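Local structure of Fe(2+) transporter FeoB (Escherichia coli, 3I8S) at residues 6-11 and 90-95; 27-32 and 40-45; 56-61 and 74-79; 86-91 and 114-119. The protein drives ferrous iron uptake across the inner membrane at the expense of GTP, this piece being its cytosolic GTPase domain. All coordinates share one frame; numbering follows the deposited sequence.

Contact 1: residues 6-11 and 90-95; sequences IGLIGN and INVVDA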
loop_
_atom_site.group_PDB
_atom_site.type_symbol
_atom_site.label_atom_id
_atom_site.label_comp_id
_atom_site.label_asym_id
_atom_site.label_seq_id
_atom_site.Cartn_x
_atom_site.Cartn_y
_atom_site.Cartn_z
ATOM N N ILE A 6 5.140 -12.934 -0.647
ATOM C CA ILE A 6 4.029 -11.999 -0.500
ATOM C C ILE A 6 4.090 -11.253 0.843
ATOM O O ILE A 6 4.230 -11.874 1.922
ATOM C CB ILE A 6 2.685 -12.716 -0.637
ATOM C CG1 ILE A 6 2.617 -13.503 -1.930
ATOM C CG2 ILE A 6 1.555 -11.669 -0.492
ATOM C CD1 ILE A 6 1.321 -14.154 -2.158
ATOM N N GLY A 7 4.004 -9.907 0.773
ATOM C CA GLY A 7 3.914 -9.056 1.954
ATOM C C GLY A 7 2.441 -8.867 2.306
ATOM O O GLY A 7 1.643 -8.489 1.411
ATOM N N LEU A 8 2.084 -9.104 3.561
ATOM C CA LEU A 8 0.723 -8.824 4.045
ATOM C C LEU A 8 0.679 -7.510 4.837
ATOM O O LEU A 8 1.406 -7.283 5.813
ATOM C CB LEU A 8 0.224 -10.005 4.833
ATOM C CG LEU A 8 -1.229 -9.999 5.244
ATOM C CD1 LEU A 8 -2.138 -10.198 3.992
ATOM C CD2 LEU A 8 -1.427 -11.024 6.391
ATOM N N ILE A 9 -0.125 -6.574 4.347
ATOM C CA ILE A 9 -0.056 -5.223 4.866
ATOM C C ILE A 9 -1.458 -4.642 4.966
ATOM O O ILE A 9 -2.298 -4.863 4.076
ATOM C CB ILE A 9 0.793 -4.286 3.972
ATOM C CG1 ILE A 9 1.089 -2.981 4.785
ATOM C CG2 ILE A 9 0.142 -4.173 2.578
ATOM C CD1 ILE A 9 2.184 -2.063 4.248
ATOM N N GLY A 10 -1.678 -3.920 6.051
ATOM C CA GLY A 10 -2.915 -3.236 6.269
ATOM C C GLY A 10 -2.858 -2.365 7.485
ATOM O O GLY A 10 -1.864 -2.330 8.194
ATOM N N ASN A 11 -3.973 -1.714 7.773
ATOM C CA ASN A 11 -4.084 -0.885 8.936
ATOM C C ASN A 11 -4.178 -1.774 10.201
ATOM O O ASN A 11 -4.455 -2.963 10.114
ATOM C CB ASN A 11 -5.341 -0.006 8.867
ATOM C CG ASN A 11 -5.195 1.205 7.880
ATOM O OD1 ASN A 11 -4.637 1.121 6.775
ATOM N ND2 ASN A 11 -5.700 2.296 8.304
ATOM N N ILE A 90 -0.452 -8.360 -0.513
ATOM C CA ILE A 90 -1.890 -8.476 -0.273
ATOM C C ILE A 90 -2.172 -7.411 0.738
ATOM O O ILE A 90 -1.611 -7.408 1.859
ATOM C CB ILE A 90 -2.345 -9.867 0.249
ATOM C CG1 ILE A 90 -2.080 -10.906 -0.850
ATOM C CG2 ILE A 90 -3.857 -9.833 0.648
ATOM C CD1 ILE A 90 -2.239 -12.297 -0.376
ATOM N N ASN A 91 -3.009 -6.479 0.320
ATOM C CA ASN A 91 -3.395 -5.351 1.132
ATOM C C ASN A 91 -4.755 -5.593 1.723
ATOM O O ASN A 91 -5.736 -5.590 0.996
ATOM C CB ASN A 91 -3.357 -4.080 0.290
ATOM C CG ASN A 91 -3.848 -2.828 1.036
ATOM O OD1 ASN A 91 -3.729 -2.667 2.281
ATOM N ND2 ASN A 91 -4.371 -1.914 0.250
ATOM N N VAL A 92 -4.785 -5.850 3.017
ATOM C CA VAL A 92 -6.047 -6.140 3.750
ATOM C C VAL A 92 -6.738 -4.844 4.089
ATOM O O VAL A 92 -6.168 -4.009 4.790
ATOM C CB VAL A 92 -5.804 -7.010 4.967
ATOM C CG1 VAL A 92 -7.136 -7.385 5.559
ATOM C CG2 VAL A 92 -4.986 -8.253 4.557
ATOM N N VAL A 93 -7.935 -4.646 3.542
ATOM C CA VAL A 93 -8.657 -3.388 3.640
ATOM C C VAL A 93 -9.973 -3.606 4.334
ATOM O O VAL A 93 -10.759 -4.442 3.943
ATOM C CB VAL A 93 -8.886 -2.749 2.227
ATOM C CG1 VAL A 93 -9.930 -1.560 2.288
ATOM C CG2 VAL A 93 -7.524 -2.347 1.629
ATOM N N ASP A 94 -10.174 -2.892 5.429
ATOM C CA ASP A 94 -11.420 -2.887 6.213
ATOM C C ASP A 94 -12.572 -2.159 5.468
ATOM O O ASP A 94 -12.591 -0.944 5.438
ATOM C CB ASP A 94 -11.131 -2.238 7.580
ATOM C CG ASP A 94 -12.357 -2.106 8.487
ATOM O OD1 ASP A 94 -13.468 -2.584 8.131
ATOM O OD2 ASP A 94 -12.244 -1.523 9.627
ATOM N N ALA A 95 -13.533 -2.911 4.902
ATOM C CA ALA A 95 -14.708 -2.318 4.226
ATOM C C ALA A 95 -15.520 -1.308 5.072
ATOM O O ALA A 95 -16.186 -0.420 4.526
ATOM C CB ALA A 95 -15.632 -3.428 3.671
HETATM O O HOH W 1 -5.974 -1.705 5.822
#
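Gly7, Leu8 and Ile9 run beside Ile90, Asn91 and Val92 as neighbouring parallel strands, their axes 22° apart. Backbone hydrogen bonds hold them together. Gly7 O accepts from Ile90 N at 2.8 Å. Ile90 O accepts from Ile9 N at 3.0 Å, and Ile9 O from Val92 N at 2.9 Å. The strand 90-94 thus gives two N-H groups and takes one back. Weaker CA-H...O contacts accompany these bonds: Leu8 CA faces Ile90 O, and Asn91 CA faces Ile9 O.

Apolar contacts lie on the face that carries Leu8, Ile90 and Val92. Leu8 has CG anti to its backbone N (chi1 -171°), and its CD1 reaches across to the other strand. There CD1 meets Val92 CG2 at 3.5 Å, tighter than usual for two methyl groups. The same CD1 lies 3.8 Å from Ile90 CB. Further back, the branch methyl CG2 of Ile6 rests on Ile90 CG1 at 3.7 Å.

At the C-terminal end a water takes over. It accepts from Asn11 N at 2.8 Å and lies between this group and Val92 O. Gly10 CA comes 3.7 Å from Val92 O, where a side chain would clash. Gly10 and Asn11 are the first residues of a GTP-binding site that includes the P-loop.

Around the pair, strand 51-56 flanks the far side of strand 4-10, and strand 115-120 that of strand 88-94. Helix 16-24 covers Leu8 and Val92 with Lys16, Leu19 and Phe20. On the other face Ile9 packs on Leu57 and Leu63.

Contact 2: residues 27-32 and 40-45; sequences RQRVGN and RKEGQF
Gln44 O is gripped by the guanidinium of Arg27. Arg27 NE donates to Gln44 O at 2.9 Å from above the carbonyl plane, and Arg27 NH2 adds a weak bond to Gln44 O at 3.3 Å. A bend at chi3 (-59°) turns NE toward Gln44 O. The backbone answers in kind, with Gln44 N donating to Arg27 O.

Further along, paired N-H...O bonds join Arg29 with Glu42 and Gly31 with Arg40, as the hydrogen-bonded pairs of an antiparallel hairpin. On the face of Arg29 and Glu42 the two side chains lie side by side. Arg29 NH2 meets Glu42 OE2 in a salt bridge of 2.9 Å, from above the carboxylate plane. The other oxygen, Glu42 OE1, takes Arg40 NH2 at 3.0 Å, nearly in the guanidinium plane. One carboxylate thus serves two arginines. A glutamine here would probably leave both arginines without their countercharge and freer to turn.

On the opposite face Val30 CG2 lies against Lys41 CG at 3.7 Å. A water bridges Lys41 NZ (2.8 Å) and Gln28 OE1 (2.6 Å). Gln28 NE2 is bonded to Asn21 OD1.

Strand 28-32 forms one edge of the sheet within this chain. Strand 39-46 is next and pairs on its other side with strand 51-56. Phe20 of helix 16-24 touches Gln28 and Lys41, while Phe45 packs against helices 16-24 and 154-164.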
loop_
_atom_site.group_PDB
_atom_site.type_symbol
_atom_site.label_atom_id
_atom_site.label_comp_id
_atom_site.label_asym_id
_atom_site.label_seq_id
_atom_site.Cartn_x
_atom_site.Cartn_y
_atom_site.Cartn_z
ATOM N N ARG A 27 1.988 -23.444 10.097
ATOM C CA ARG A 27 3.228 -23.261 9.328
ATOM C C ARG A 27 3.703 -21.816 9.439
ATOM O O ARG A 27 3.663 -21.056 8.492
ATOM C CB ARG A 27 3.003 -23.620 7.863
ATOM C CG ARG A 27 2.395 -25.016 7.667
ATOM C CD ARG A 27 2.022 -25.233 6.214
ATOM N NE ARG A 27 1.062 -24.267 5.672
ATOM C CZ ARG A 27 -0.236 -24.256 5.942
ATOM N NH1 ARG A 27 -0.779 -25.132 6.789
ATOM N NH2 ARG A 27 -1.005 -23.362 5.367
ATOM N N GLN A 28 4.113 -21.422 10.624
ATOM C CA GLN A 28 4.555 -20.063 10.828
ATOM C C GLN A 28 5.750 -20.026 11.752
ATOM O O GLN A 28 5.937 -20.910 12.588
ATOM C CB GLN A 28 3.462 -19.114 11.380
ATOM C CG GLN A 28 2.179 -19.667 11.898
ATOM C CD GLN A 28 1.233 -18.552 12.393
ATOM O OE1 GLN A 28 1.611 -17.742 13.249
ATOM N NE2 GLN A 28 0.029 -18.499 11.856
ATOM N N ARG A 29 6.557 -18.989 11.602
ATOM C CA ARG A 29 7.646 -18.741 12.519
ATOM C C ARG A 29 7.630 -17.307 13.019
ATOM O O ARG A 29 7.112 -16.422 12.358
ATOM C CB ARG A 29 8.971 -19.045 11.836
ATOM C CG ARG A 29 9.338 -18.116 10.726
ATOM C CD ARG A 29 10.744 -18.389 10.235
ATOM N NE ARG A 29 10.855 -18.108 8.809
ATOM C CZ ARG A 29 11.862 -18.494 8.026
ATOM N NH1 ARG A 29 12.883 -19.193 8.509
ATOM N NH2 ARG A 29 11.841 -18.181 6.732
ATOM N N VAL A 30 8.210 -17.085 14.192
ATOM C CA VAL A 30 8.312 -15.745 14.715
ATOM C C VAL A 30 9.768 -15.433 15.092
ATOM O O VAL A 30 10.500 -16.271 15.666
ATOM C CB VAL A 30 7.370 -15.547 15.936
ATOM C CG1 VAL A 30 7.443 -14.135 16.446
ATOM C CG2 VAL A 30 5.911 -15.877 15.573
ATOM N N GLY A 31 10.186 -14.217 14.772
ATOM C CA GLY A 31 11.454 -13.698 15.260
ATOM C C GLY A 31 11.220 -12.221 15.445
ATOM O O GLY A 31 10.110 -11.812 15.731
ATOM N N ASN A 32 12.291 -11.441 15.353
ATOM C CA ASN A 32 12.193 -9.990 15.402
ATOM C C ASN A 32 12.738 -9.408 14.117
ATOM O O ASN A 32 13.591 -10.020 13.476
ATOM C CB ASN A 32 12.961 -9.433 16.585
ATOM C CG ASN A 32 12.291 -9.747 17.917
ATOM O OD1 ASN A 32 11.505 -10.685 18.018
ATOM N ND2 ASN A 32 12.600 -8.970 18.933
ATOM N N ARG A 40 8.547 -10.214 14.011
ATOM C CA ARG A 40 8.431 -10.508 12.595
ATOM C C ARG A 40 7.857 -11.916 12.475
ATOM O O ARG A 40 8.465 -12.854 13.004
ATOM C CB ARG A 40 9.790 -10.406 11.905
ATOM C CG ARG A 40 9.779 -10.933 10.492
ATOM C CD ARG A 40 11.053 -10.631 9.681
ATOM N NE ARG A 40 10.939 -11.242 8.329
ATOM C CZ ARG A 40 11.585 -10.833 7.235
ATOM N NH1 ARG A 40 12.462 -9.831 7.279
ATOM N NH2 ARG A 40 11.391 -11.449 6.091
ATOM N N LYS A 41 6.658 -12.028 11.924
ATOM C CA LYS A 41 5.999 -13.320 11.725
ATOM C C LYS A 41 5.976 -13.603 10.240
ATOM O O LYS A 41 5.718 -12.698 9.457
ATOM C CB LYS A 41 4.510 -13.258 12.165
ATOM C CG LYS A 41 4.167 -13.258 13.682
ATOM C CD LYS A 41 2.762 -13.991 13.870
ATOM C CE LYS A 41 1.804 -13.366 14.914
ATOM N NZ LYS A 41 1.601 -14.218 16.109
ATOM N N GLU A 42 6.223 -14.846 9.857
ATOM C CA GLU A 42 6.014 -15.269 8.493
ATOM C C GLU A 42 5.596 -16.711 8.475
ATOM O O GLU A 42 5.712 -17.403 9.483
ATOM C CB GLU A 42 7.218 -14.952 7.610
ATOM C CG GLU A 42 8.460 -15.623 7.860
ATOM C CD GLU A 42 9.518 -15.135 6.842
ATOM O OE1 GLU A 42 9.771 -13.897 6.754
ATOM O OE2 GLU A 42 10.089 -15.996 6.162
ATOM N N GLY A 43 5.010 -17.129 7.370
ATOM C CA GLY A 43 4.468 -18.461 7.260
ATOM C C GLY A 43 4.393 -18.915 5.842
ATOM O O GLY A 43 4.769 -18.188 4.918
ATOM N N GLN A 44 3.929 -20.131 5.655
ATOM C CA GLN A 44 3.882 -20.726 4.333
ATOM C C GLN A 44 2.496 -21.193 4.005
ATOM O O GLN A 44 1.745 -21.611 4.881
ATOM C CB GLN A 44 4.833 -21.926 4.224
ATOM C CG GLN A 44 6.245 -21.627 4.616
ATOM C CD GLN A 44 7.179 -21.575 3.452
ATOM O OE1 GLN A 44 7.397 -22.589 2.774
ATOM N NE2 GLN A 44 7.796 -20.415 3.236
ATOM N N PHE A 45 2.180 -21.187 2.715
ATOM C CA PHE A 45 0.962 -21.825 2.215
ATOM C C PHE A 45 1.110 -22.012 0.730
ATOM O O PHE A 45 2.057 -21.495 0.093
ATOM C CB PHE A 45 -0.326 -21.032 2.526
ATOM C CG PHE A 45 -0.492 -19.767 1.752
ATOM C CD1 PHE A 45 -0.014 -18.570 2.264
ATOM C CD2 PHE A 45 -1.210 -19.743 0.558
ATOM C CE1 PHE A 45 -0.178 -17.388 1.566
ATOM C CE2 PHE A 45 -1.395 -18.582 -0.141
ATOM C CZ PHE A 45 -0.865 -17.384 0.360
HETATM O O HOH W 2 0.090 -16.001 14.537
#

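Contact 3: residues 56-61 and 74-79; sequences DLPGTY and EQIACH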
loop_
_atom_site.group_PDB
_atom_site.type_symbol
_atom_site.label_atom_id
_atom_site.label_comp_id
_atom_site.label_asym_id
_atom_site.label_seq_id
_atom_site.Cartn_x
_atom_site.Cartn_y
_atom_site.Cartn_z
ATOM N N ASP A 56 4.167 -11.170 7.384
ATOM C CA ASP A 56 3.144 -10.332 8.010
ATOM C C ASP A 56 3.771 -8.998 8.383
ATOM O O ASP A 56 4.627 -8.957 9.269
ATOM C CB ASP A 56 2.618 -11.010 9.268
ATOM C CG ASP A 56 1.507 -10.195 9.962
ATOM O OD1 ASP A 56 0.727 -9.494 9.302
ATOM O OD2 ASP A 56 1.426 -10.332 11.175
ATOM N N LEU A 57 3.337 -7.916 7.793
ATOM C CA LEU A 57 3.967 -6.625 8.122
ATOM C C LEU A 57 3.204 -5.920 9.272
ATOM O O LEU A 57 1.994 -6.100 9.416
ATOM C CB LEU A 57 4.029 -5.757 6.881
ATOM C CG LEU A 57 4.726 -6.319 5.652
ATOM C CD1 LEU A 57 4.750 -5.288 4.555
ATOM C CD2 LEU A 57 6.132 -6.825 6.044
ATOM N N PRO A 58 3.911 -5.122 10.098
ATOM C CA PRO A 58 3.206 -4.470 11.208
ATOM C C PRO A 58 2.095 -3.583 10.672
ATOM O O PRO A 58 2.215 -3.051 9.581
ATOM C CB PRO A 58 4.292 -3.642 11.894
ATOM C CG PRO A 58 5.551 -4.253 11.487
ATOM C CD PRO A 58 5.338 -4.777 10.093
ATOM N N GLY A 59 0.993 -3.500 11.399
ATOM C CA GLY A 59 -0.139 -2.677 10.973
ATOM C C GLY A 59 0.279 -1.229 10.902
ATOM O O GLY A 59 1.021 -0.751 11.752
ATOM N N THR A 60 -0.228 -0.520 9.887
ATOM C CA THR A 60 0.123 0.859 9.661
ATOM C C THR A 60 -0.967 1.605 8.849
ATOM O O THR A 60 -1.634 0.994 8.029
ATOM C CB THR A 60 1.524 1.005 8.957
ATOM O OG1 THR A 60 1.942 2.366 9.033
ATOM C CG2 THR A 60 1.519 0.536 7.485
ATOM N N TYR A 61 -1.101 2.904 9.131
ATOM C CA TYR A 61 -2.022 3.783 8.412
ATOM C C TYR A 61 -1.400 4.249 7.076
ATOM O O TYR A 61 -2.109 4.516 6.118
ATOM C CB TYR A 61 -2.404 4.996 9.281
ATOM C CG TYR A 61 -3.167 6.026 8.499
ATOM C CD1 TYR A 61 -4.474 5.794 8.087
ATOM C CD2 TYR A 61 -2.577 7.258 8.169
ATOM C CE1 TYR A 61 -5.169 6.746 7.329
ATOM C CE2 TYR A 61 -3.252 8.184 7.406
ATOM C CZ TYR A 61 -4.543 7.955 7.028
ATOM O OH TYR A 61 -5.175 8.916 6.265
ATOM N N GLU A 74 5.363 1.596 11.105
ATOM C CA GLU A 74 5.323 2.241 9.791
ATOM C C GLU A 74 6.643 2.251 8.985
ATOM O O GLU A 74 6.662 2.054 7.742
ATOM C CB GLU A 74 4.810 3.666 10.000
ATOM C CG GLU A 74 4.743 4.579 8.805
ATOM C CD GLU A 74 6.091 5.013 8.289
ATOM O OE1 GLU A 74 6.839 5.653 9.055
ATOM O OE2 GLU A 74 6.397 4.743 7.097
ATOM N N GLN A 75 7.746 2.518 9.661
ATOM C CA GLN A 75 9.050 2.486 8.966
ATOM C C GLN A 75 9.441 1.073 8.560
ATOM O O GLN A 75 10.002 0.844 7.486
ATOM C CB GLN A 75 10.107 3.116 9.831
ATOM C CG GLN A 75 9.786 4.576 10.016
ATOM C CD GLN A 75 10.760 5.333 10.802
ATOM O OE1 GLN A 75 11.552 4.792 11.591
ATOM N NE2 GLN A 75 10.709 6.657 10.623
ATOM N N ILE A 76 9.101 0.120 9.421
ATOM C CA ILE A 76 9.357 -1.298 9.113
ATOM C C ILE A 76 8.620 -1.753 7.852
ATOM O O ILE A 76 9.187 -2.405 6.950
ATOM C CB ILE A 76 9.005 -2.197 10.335
ATOM C CG1 ILE A 76 10.002 -1.965 11.445
ATOM C CG2 ILE A 76 8.923 -3.674 9.917
ATOM C CD1 ILE A 76 9.559 -2.419 12.877
ATOM N N ALA A 77 7.341 -1.387 7.790
ATOM C CA ALA A 77 6.514 -1.680 6.661
ATOM C C ALA A 77 7.105 -1.048 5.411
ATOM O O ALA A 77 7.311 -1.739 4.416
ATOM C CB ALA A 77 5.083 -1.164 6.911
ATOM N N CYS A 78 7.373 0.245 5.449
ATOM C CA CYS A 78 7.961 0.948 4.334
ATOM C C CYS A 78 9.321 0.351 3.864
ATOM O O CYS A 78 9.578 0.162 2.692
ATOM C CB CYS A 78 8.160 2.401 4.746
ATOM S SG CYS A 78 8.683 3.437 3.427
ATOM N N HIS A 79 10.180 0.049 4.815
ATOM C CA HIS A 79 11.488 -0.452 4.492
ATOM C C HIS A 79 11.351 -1.815 3.780
ATOM O O HIS A 79 12.005 -2.068 2.785
ATOM C CB HIS A 79 12.281 -0.589 5.781
ATOM C CG HIS A 79 13.594 -1.270 5.609
ATOM N ND1 HIS A 79 13.745 -2.629 5.749
ATOM C CD2 HIS A 79 14.795 -0.796 5.235
ATOM C CE1 HIS A 79 15.000 -2.953 5.529
ATOM N NE2 HIS A 79 15.661 -1.859 5.219
#
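Pro58 and Thr60 rest on one side of helix 72-83, touching Ile76, Glu74 and Ala77. The contact is made by packing. The branch methyl CG2 of Ile76 meets the CG-CD edge of the proline ring, 3.8 Å from Pro58 CD and equally close to Pro58 CG. The two side chains cross at about a right angle. Ile76 CG2 is anti to its backbone N, which carries this methyl toward the loop.

Thr60 covers the next part of the helix with both its branches. Its hydroxyl OG1 is anti to the backbone N (chi1 -167°) and lies 3.3 Å from Glu74 CB. Its methyl CG2 meets Ala77 CB at 4.0 Å. The small Ala77 lets the loop come close, and Pro58 O also stands over its CB. Leu57 makes a looser contact, with CD1 4.4 Å from Ala77 O.

The second shell fixes these groups. Thr60 OG1 is bonded to Ser62 O, and Glu74 OE1 to the hydroxyl of Thr65. Backbone hydrogen bonds tie Leu57 to Leu8 and Thr60 to Gly10, so the loop runs on beside strand 4-10, and Leu57 O accepts from Lys16 NZ.

Asp56, Leu57, Pro58 and Gly59 form the DxxG sequence, the G3 motif of GTPases, predicted to bind GTP. In this family the motif opens switch II. Here it is seen without nucleotide, with its loop laid on the helix that follows.

Contact 4: residues 86-91 and 114-119; sequences ADLLIN and PCIVAL
Leu89 and Asn91 exchange four backbone hydrogen bonds with residues 114-118. Leu89 N donates to Pro114 O, and Leu89 O accepts from Ile116 N, both at 2.9 Å. Asn91 N donates to Ile116 O at 2.9 Å. Asn91 O accepts from Ala118 N, also at 2.9 Å, but this donor stands 38° above the carbonyl plane. The N-H and the C=O of Leu89 and of Asn91 are thus all satisfied from this side.

Leu88 O faces the other way, toward strand 4-10, and accepts from Gly7 N. Asp87 OD2 accepts from Thr5 N, Cys115 N donates to Asn169 OD1, and the backbone of Val117 is bonded to that of Pro144.

Side chains pack above and below this network. Leu88 CG lies between its backbone N and carbonyl carbon (chi1 67°), which places its CD1 where it meets Ile116 CD1 tip to tip at 3.6 Å. Ile90 CG2 touches Ala118 CB at 3.9 Å. Helix 154-164 covers Ile90 and Ile116 through Leu159 and Ile163, and on the other face Leu108 of helix 98-111 lies over Leu89, Asn91 and Cys115.

Strand 88-94, helix 98-111 and strand 115-120 make a beta-alpha-beta crossover, the repeating unit of P-loop GTPases. The second strand leads to Asn120 and Asp123, which bind GTP.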
loop_
_atom_site.group_PDB
_atom_site.type_symbol
_atom_site.label_atom_id
_atom_site.label_comp_id
_atom_site.label_asym_id
_atom_site.label_seq_id
_atom_site.Cartn_x
_atom_site.Cartn_y
_atom_site.Cartn_z
ATOM N N ALA A 86 9.533 -8.791 -1.828
ATOM C CA ALA A 86 8.226 -9.331 -2.141
ATOM C C ALA A 86 7.991 -9.246 -3.639
ATOM O O ALA A 86 8.421 -8.302 -4.303
ATOM C CB ALA A 86 7.155 -8.592 -1.402
ATOM N N ASP A 87 7.353 -10.279 -4.150
ATOM C CA ASP A 87 6.902 -10.353 -5.521
ATOM C C ASP A 87 5.564 -9.657 -5.695
ATOM O O ASP A 87 5.282 -9.150 -6.750
ATOM C CB ASP A 87 6.766 -11.825 -5.906
ATOM C CG ASP A 87 8.087 -12.555 -5.864
ATOM O OD1 ASP A 87 8.969 -12.110 -6.597
ATOM O OD2 ASP A 87 8.271 -13.511 -5.098
ATOM N N LEU A 88 4.762 -9.647 -4.630
ATOM C CA LEU A 88 3.522 -8.906 -4.564
ATOM C C LEU A 88 3.111 -8.711 -3.131
ATOM O O LEU A 88 3.672 -9.337 -2.230
ATOM C CB LEU A 88 2.392 -9.604 -5.291
ATOM C CG LEU A 88 1.868 -10.898 -4.742
ATOM C CD1 LEU A 88 0.403 -11.085 -5.164
ATOM C CD2 LEU A 88 2.758 -11.983 -5.278
ATOM N N LEU A 89 2.072 -7.883 -2.957
ATOM C CA LEU A 89 1.522 -7.541 -1.654
ATOM C C LEU A 89 0.042 -7.886 -1.651
ATOM O O LEU A 89 -0.639 -7.759 -2.685
ATOM C CB LEU A 89 1.637 -6.048 -1.409
ATOM C CG LEU A 89 2.999 -5.447 -1.434
ATOM C CD1 LEU A 89 2.801 -3.928 -1.222
ATOM C CD2 LEU A 89 3.810 -6.124 -0.348
ATOM N N ILE A 90 -0.452 -8.360 -0.513
ATOM C CA ILE A 90 -1.890 -8.476 -0.273
ATOM C C ILE A 90 -2.172 -7.411 0.738
ATOM O O ILE A 90 -1.611 -7.408 1.859
ATOM C CB ILE A 90 -2.345 -9.867 0.249
ATOM C CG1 ILE A 90 -2.080 -10.906 -0.850
ATOM C CG2 ILE A 90 -3.857 -9.833 0.648
ATOM C CD1 ILE A 90 -2.239 -12.297 -0.376
ATOM N N ASN A 91 -3.009 -6.479 0.320
ATOM C CA ASN A 91 -3.395 -5.351 1.132
ATOM C C ASN A 91 -4.755 -5.593 1.723
ATOM O O ASN A 91 -5.736 -5.590 0.996
ATOM C CB ASN A 91 -3.357 -4.080 0.290
ATOM C CG ASN A 91 -3.848 -2.828 1.036
ATOM O OD1 ASN A 91 -3.729 -2.667 2.281
ATOM N ND2 ASN A 91 -4.371 -1.914 0.250
ATOM N N PRO A 114 3.101 -4.831 -7.359
ATOM C CA PRO A 114 1.889 -5.606 -7.649
ATOM C C PRO A 114 1.115 -5.873 -6.354
ATOM O O PRO A 114 1.706 -6.280 -5.370
ATOM C CB PRO A 114 2.428 -6.897 -8.220
ATOM C CG PRO A 114 3.669 -6.468 -8.879
ATOM C CD PRO A 114 4.274 -5.506 -7.947
ATOM N N CYS A 115 -0.186 -5.560 -6.373
ATOM C CA CYS A 115 -1.068 -5.657 -5.203
ATOM C C CYS A 115 -2.318 -6.448 -5.536
ATOM O O CYS A 115 -2.777 -6.477 -6.697
ATOM C CB CYS A 115 -1.512 -4.258 -4.739
ATOM S SG CYS A 115 -0.266 -3.262 -3.916
ATOM N N ILE A 116 -2.831 -7.133 -4.520
ATOM C CA ILE A 116 -4.168 -7.641 -4.504
ATOM C C ILE A 116 -4.815 -7.040 -3.264
ATOM O O ILE A 116 -4.257 -7.158 -2.163
ATOM C CB ILE A 116 -4.184 -9.176 -4.371
ATOM C CG1 ILE A 116 -3.579 -9.828 -5.639
ATOM C CG2 ILE A 116 -5.641 -9.645 -4.154
ATOM C CD1 ILE A 116 -3.161 -11.237 -5.408
ATOM N N VAL A 117 -5.966 -6.378 -3.414
ATOM C CA VAL A 117 -6.721 -5.944 -2.215
ATOM C C VAL A 117 -7.600 -7.063 -1.723
ATOM O O VAL A 117 -8.434 -7.626 -2.492
ATOM C CB VAL A 117 -7.558 -4.660 -2.455
ATOM C CG1 VAL A 117 -8.550 -4.400 -1.351
ATOM C CG2 VAL A 117 -6.640 -3.493 -2.724
ATOM N N ALA A 118 -7.471 -7.368 -0.442
ATOM C CA ALA A 118 -8.413 -8.283 0.200
ATOM C C ALA A 118 -9.357 -7.456 1.070
ATOM O O ALA A 118 -8.950 -6.939 2.119
ATOM C CB ALA A 118 -7.705 -9.324 1.016
ATOM N N LEU A 119 -10.613 -7.408 0.642
ATOM C CA LEU A 119 -11.639 -6.620 1.295
ATOM C C LEU A 119 -12.325 -7.436 2.370
ATOM O O LEU A 119 -13.047 -8.437 2.103
ATOM C CB LEU A 119 -12.608 -6.036 0.255
ATOM C CG LEU A 119 -13.537 -4.898 0.659
ATOM C CD1 LEU A 119 -12.813 -3.589 0.999
ATOM C CD2 LEU A 119 -14.573 -4.617 -0.457
#

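Overall arrangement
The chain starts with strand 4-10, which opens the long loop that contact 1 closes at strand 88-94. Two contacts nest inside that loop. Contact 2 comes first and closes the hairpin of strands 28-32 and 39-46. Contact 3 follows in series and ties the loop after strand 51-56 to helix 72-83. Contact 4 begins on the strand where contact 1 ends, and they share Ile90 and Asn91. It closes the crossover to strand 115-120. Contacts 1, 2 and 4 belong to one mixed sheet. Strand 51-56 bridges the hairpin and strand 4-10. Contact 3 joins that sheet to the helix beside it, with its centre about 11 Å from that of contact 1.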